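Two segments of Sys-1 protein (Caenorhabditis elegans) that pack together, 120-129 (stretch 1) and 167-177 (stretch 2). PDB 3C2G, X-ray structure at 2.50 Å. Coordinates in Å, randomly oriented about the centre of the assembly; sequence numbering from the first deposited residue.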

# COMPACT_ATOMS: atom_id res chain seq x y z
N CYS A 120 5.20 -26.27 -19.29
CA CYS A 120 3.96 -25.83 -18.71
C CYS A 120 2.95 -26.98 -18.59
O CYS A 120 2.13 -27.01 -17.67
CB CYS A 120 3.41 -24.64 -19.49
SG CYS A 120 1.66 -24.69 -19.78
N ASN A 121 3.03 -27.94 -19.50
CA ASN A 121 2.18 -29.13 -19.40
C ASN A 121 2.47 -30.00 -18.18
O ASN A 121 1.57 -30.64 -17.65
CB ASN A 121 2.25 -29.97 -20.65
CG ASN A 121 0.96 -30.72 -20.89
OD1 ASN A 121 0.78 -31.85 -20.43
ND2 ASN A 121 0.02 -30.06 -21.57
N LEU A 122 3.72 -30.03 -17.74
CA LEU A 122 4.11 -30.82 -16.58
C LEU A 122 3.59 -30.28 -15.23
O LEU A 122 3.60 -31.01 -14.24
CB LEU A 122 5.63 -30.97 -16.54
CG LEU A 122 6.25 -31.78 -17.68
CD1 LEU A 122 7.62 -31.23 -18.06
CD2 LEU A 122 6.36 -33.22 -17.31
N ILE A 123 3.15 -29.02 -15.19
CA ILE A 123 2.54 -28.48 -13.96
C ILE A 123 1.02 -28.39 -14.05
O ILE A 123 0.38 -27.74 -13.22
CB ILE A 123 3.11 -27.11 -13.54
CG1 ILE A 123 3.00 -26.09 -14.69
CG2 ILE A 123 4.53 -27.27 -13.01
CD1 ILE A 123 3.35 -24.69 -14.28
N SER A 124 0.44 -29.05 -15.04
CA SER A 124 -1.00 -29.23 -15.09
C SER A 124 -1.50 -29.85 -13.79
O SER A 124 -0.90 -30.79 -13.27
CB SER A 124 -1.39 -30.10 -16.27
OG SER A 124 -2.79 -30.18 -16.37
N LEU A 125 -2.59 -29.29 -13.27
CA LEU A 125 -3.16 -29.66 -11.98
C LEU A 125 -3.48 -31.15 -11.89
O LEU A 125 -3.17 -31.79 -10.89
CB LEU A 125 -4.41 -28.82 -11.68
CG LEU A 125 -5.35 -29.30 -10.58
CD1 LEU A 125 -4.82 -28.96 -9.19
CD2 LEU A 125 -6.74 -28.73 -10.79
N ASN A 126 -4.09 -31.69 -12.95
CA ASN A 126 -4.45 -33.11 -13.00
C ASN A 126 -3.26 -34.08 -12.91
O ASN A 126 -3.44 -35.25 -12.59
CB ASN A 126 -5.32 -33.40 -14.24
CG ASN A 126 -4.53 -33.37 -15.53
OD1 ASN A 126 -3.46 -33.99 -15.64
ND2 ASN A 126 -5.06 -32.66 -16.53
N TRP A 127 -2.06 -33.59 -13.17
CA TRP A 127 -0.86 -34.38 -12.90
C TRP A 127 -0.59 -34.52 -11.40
O TRP A 127 0.08 -35.46 -10.99
CB TRP A 127 0.37 -33.80 -13.58
CG TRP A 127 0.44 -33.99 -15.07
CD1 TRP A 127 0.73 -33.03 -15.99
CD2 TRP A 127 0.23 -35.20 -15.80
NE1 TRP A 127 0.72 -33.56 -17.26
CE2 TRP A 127 0.42 -34.90 -17.17
CE3 TRP A 127 -0.09 -36.52 -15.44
CZ2 TRP A 127 0.28 -35.86 -18.18
CZ3 TRP A 127 -0.22 -37.48 -16.44
CH2 TRP A 127 -0.04 -37.14 -17.80
N GLN A 128 -1.11 -33.59 -10.60
CA GLN A 128 -0.86 -33.57 -9.14
C GLN A 128 -1.51 -34.73 -8.40
O GLN A 128 -1.24 -34.94 -7.22
CB GLN A 128 -1.31 -32.25 -8.50
CG GLN A 128 -0.59 -31.01 -8.99
CD GLN A 128 0.74 -30.79 -8.31
OE1 GLN A 128 1.42 -31.74 -7.89
NE2 GLN A 128 1.14 -29.53 -8.21
N LYS A 129 -2.39 -35.45 -9.08
CA LYS A 129 -3.06 -36.61 -8.51
C LYS A 129 -2.50 -37.91 -9.10
O LYS A 129 -3.00 -39.01 -8.82
CB LYS A 129 -4.57 -36.51 -8.75
N GLU A 167 -1.43 -18.04 -23.54
CA GLU A 167 -2.70 -18.49 -22.97
C GLU A 167 -2.60 -19.81 -22.18
O GLU A 167 -3.10 -19.89 -21.05
CB GLU A 167 -3.78 -18.59 -24.05
N LYS A 168 -1.95 -20.82 -22.76
CA LYS A 168 -1.86 -22.16 -22.15
C LYS A 168 -1.30 -22.12 -20.73
O LYS A 168 -1.81 -22.80 -19.84
CB LYS A 168 -1.02 -23.11 -23.01
CG LYS A 168 -1.06 -24.57 -22.59
CD LYS A 168 -0.19 -25.43 -23.53
CE LYS A 168 -0.48 -26.94 -23.39
NZ LYS A 168 -0.25 -27.67 -24.70
N LEU A 169 -0.26 -21.32 -20.52
CA LEU A 169 0.34 -21.19 -19.21
C LEU A 169 -0.56 -20.46 -18.18
O LEU A 169 -0.64 -20.88 -17.02
CB LEU A 169 1.73 -20.57 -19.29
CG LEU A 169 2.48 -20.28 -17.99
CD1 LEU A 169 2.56 -21.49 -17.06
CD2 LEU A 169 3.87 -19.80 -18.30
N VAL A 170 -1.22 -19.38 -18.59
CA VAL A 170 -2.03 -18.62 -17.64
C VAL A 170 -3.30 -19.40 -17.30
O VAL A 170 -3.73 -19.43 -16.13
CB VAL A 170 -2.31 -17.15 -18.09
CG1 VAL A 170 -1.02 -16.34 -18.05
CG2 VAL A 170 -2.93 -17.07 -19.47
N GLY A 171 -3.85 -20.07 -18.30
CA GLY A 171 -4.90 -21.07 -18.10
C GLY A 171 -4.48 -22.13 -17.09
O GLY A 171 -5.18 -22.36 -16.10
N THR A 172 -3.33 -22.74 -17.31
CA THR A 172 -2.87 -23.82 -16.45
C THR A 172 -2.74 -23.35 -15.00
O THR A 172 -3.21 -24.03 -14.10
CB THR A 172 -1.57 -24.48 -16.99
OG1 THR A 172 -1.90 -25.31 -18.12
CG2 THR A 172 -0.89 -25.35 -15.92
N LEU A 173 -2.11 -22.19 -14.79
CA LEU A 173 -1.91 -21.66 -13.45
C LEU A 173 -3.24 -21.33 -12.77
O LEU A 173 -3.41 -21.58 -11.57
CB LEU A 173 -1.03 -20.40 -13.46
CG LEU A 173 0.45 -20.46 -13.88
CD1 LEU A 173 0.98 -19.05 -14.03
CD2 LEU A 173 1.35 -21.27 -12.93
N SER A 174 -4.19 -20.80 -13.56
CA SER A 174 -5.49 -20.37 -13.04
C SER A 174 -6.32 -21.54 -12.57
O SER A 174 -7.17 -21.37 -11.70
CB SER A 174 -6.27 -19.60 -14.09
OG SER A 174 -5.67 -18.35 -14.32
N GLU A 175 -6.11 -22.71 -13.16
CA GLU A 175 -6.91 -23.87 -12.80
C GLU A 175 -6.69 -24.23 -11.32
O GLU A 175 -7.56 -24.81 -10.69
CB GLU A 175 -6.62 -25.06 -13.74
CG GLU A 175 -7.68 -26.18 -13.66
CD GLU A 175 -7.45 -27.34 -14.65
OE1 GLU A 175 -6.82 -27.12 -15.72
OE2 GLU A 175 -7.91 -28.48 -14.35
N TYR A 176 -5.55 -23.83 -10.77
CA TYR A 176 -5.29 -24.04 -9.35
C TYR A 176 -6.14 -23.13 -8.46
O TYR A 176 -6.24 -23.36 -7.26
CB TYR A 176 -3.82 -23.84 -9.01
CG TYR A 176 -2.90 -24.95 -9.45
CD1 TYR A 176 -2.47 -25.92 -8.55
CD2 TYR A 176 -2.40 -25.01 -10.76
CE1 TYR A 176 -1.58 -26.91 -8.93
CE2 TYR A 176 -1.54 -26.00 -11.15
CZ TYR A 176 -1.13 -26.96 -10.23
OH TYR A 176 -0.25 -27.95 -10.61
N PHE A 177 -6.74 -22.11 -9.05
CA PHE A 177 -7.59 -21.21 -8.28
C PHE A 177 -9.07 -21.50 -8.46
O PHE A 177 -9.93 -20.71 -8.03
CB PHE A 177 -7.25 -19.75 -8.60
CG PHE A 177 -5.87 -19.33 -8.17
CD1 PHE A 177 -5.26 -19.90 -7.06
CD2 PHE A 177 -5.19 -18.34 -8.86
CE1 PHE A 177 -3.99 -19.52 -6.66
CE2 PHE A 177 -3.92 -17.94 -8.47
CZ PHE A 177 -3.32 -18.54 -7.35

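The two stretches bury 575 Å² between them, both sides summed. Stretch 1 is the last part of a helix, a turn and a short 3-10 segment. Stretch 2 is mostly helix. The chain runs in the same sense along both, so that Cys120 lies beside Leu169, Ser124 beside Thr172 and Leu125 beside Tyr176.

Two hydrogen bonds cross the contact, and both use the hydroxyl of Tyr176. Tyr176 OH donates to Ile123 O at 2.7 Å. Gln128 NE2 donates to Tyr176 OH at 3.2 Å. One hydroxyl thus serves as donor and acceptor, and it ties a backbone carbonyl and a side-chain amide of stretch 1 to the same point. Both partners lie near the plane of the ring, at its edge. The CA-to-CB bond of Tyr176 points sideways, but the long, flat side chain carries the hydroxyl across to stretch 1. Tyrosine suits this buried place because it offers a broad apolar ring with a polar tip, and that tip is satisfied here.

One face of the same ring is covered by Leu125. Leu125 CD1 sits 4.2 Å from the centroid of the Tyr176 ring, 26° off the ring normal, in a CH-pi contact. The closest side-chain approach is Leu125 CD1 to Tyr176 CE1, 3.8 Å. Leu125 also meets the end of Glu175, with Leu125 CD2 3.8 Å from Glu175 OE2.

The remaining apolar contacts join Cys120 and Ile123 to leucines of the stretch 2 helix. Ile123 CD1 is 4.3 Å from Leu169 CD1 and 4.2 Å from Leu173 CD2, so one methyl touches two leucines. The CA-to-CB bond of Leu173 points away from stretch 1, but the end of the side chain comes nearer. The CA-to-CB bond of Cys120 points toward stretch 2, and the residue is buried. Cys120 CB is 4.1 Å from Leu169 CD1, and Cys120 SG is 3.8 Å from Leu169 CA. The short side chain puts its sulfur in van der Waals contact with the helix backbone.

Thr172 fits a mixed setting. Its methyl packs against stretch 1, with Thr172 CG2 3.8 Å from Ile123 O and 4.0 Å from Ser124 CA. Its hydroxyl turns to its own helix: Thr172 OG1 donates to Lys168 O at 3.0 Å. The CA-to-CB bond of Ser124 points away, and its nearest atom to Thr172 is the backbone CA.

At the margin, Lys168 lays its extended aliphatic chain along stretch 1. Lys168 CG is 3.9 Å from Cys120 SG, and Lys168 CE is 3.6 Å from Asn121 ND2. Lys168 NZ is hydrogen-bonded elsewhere in the structure.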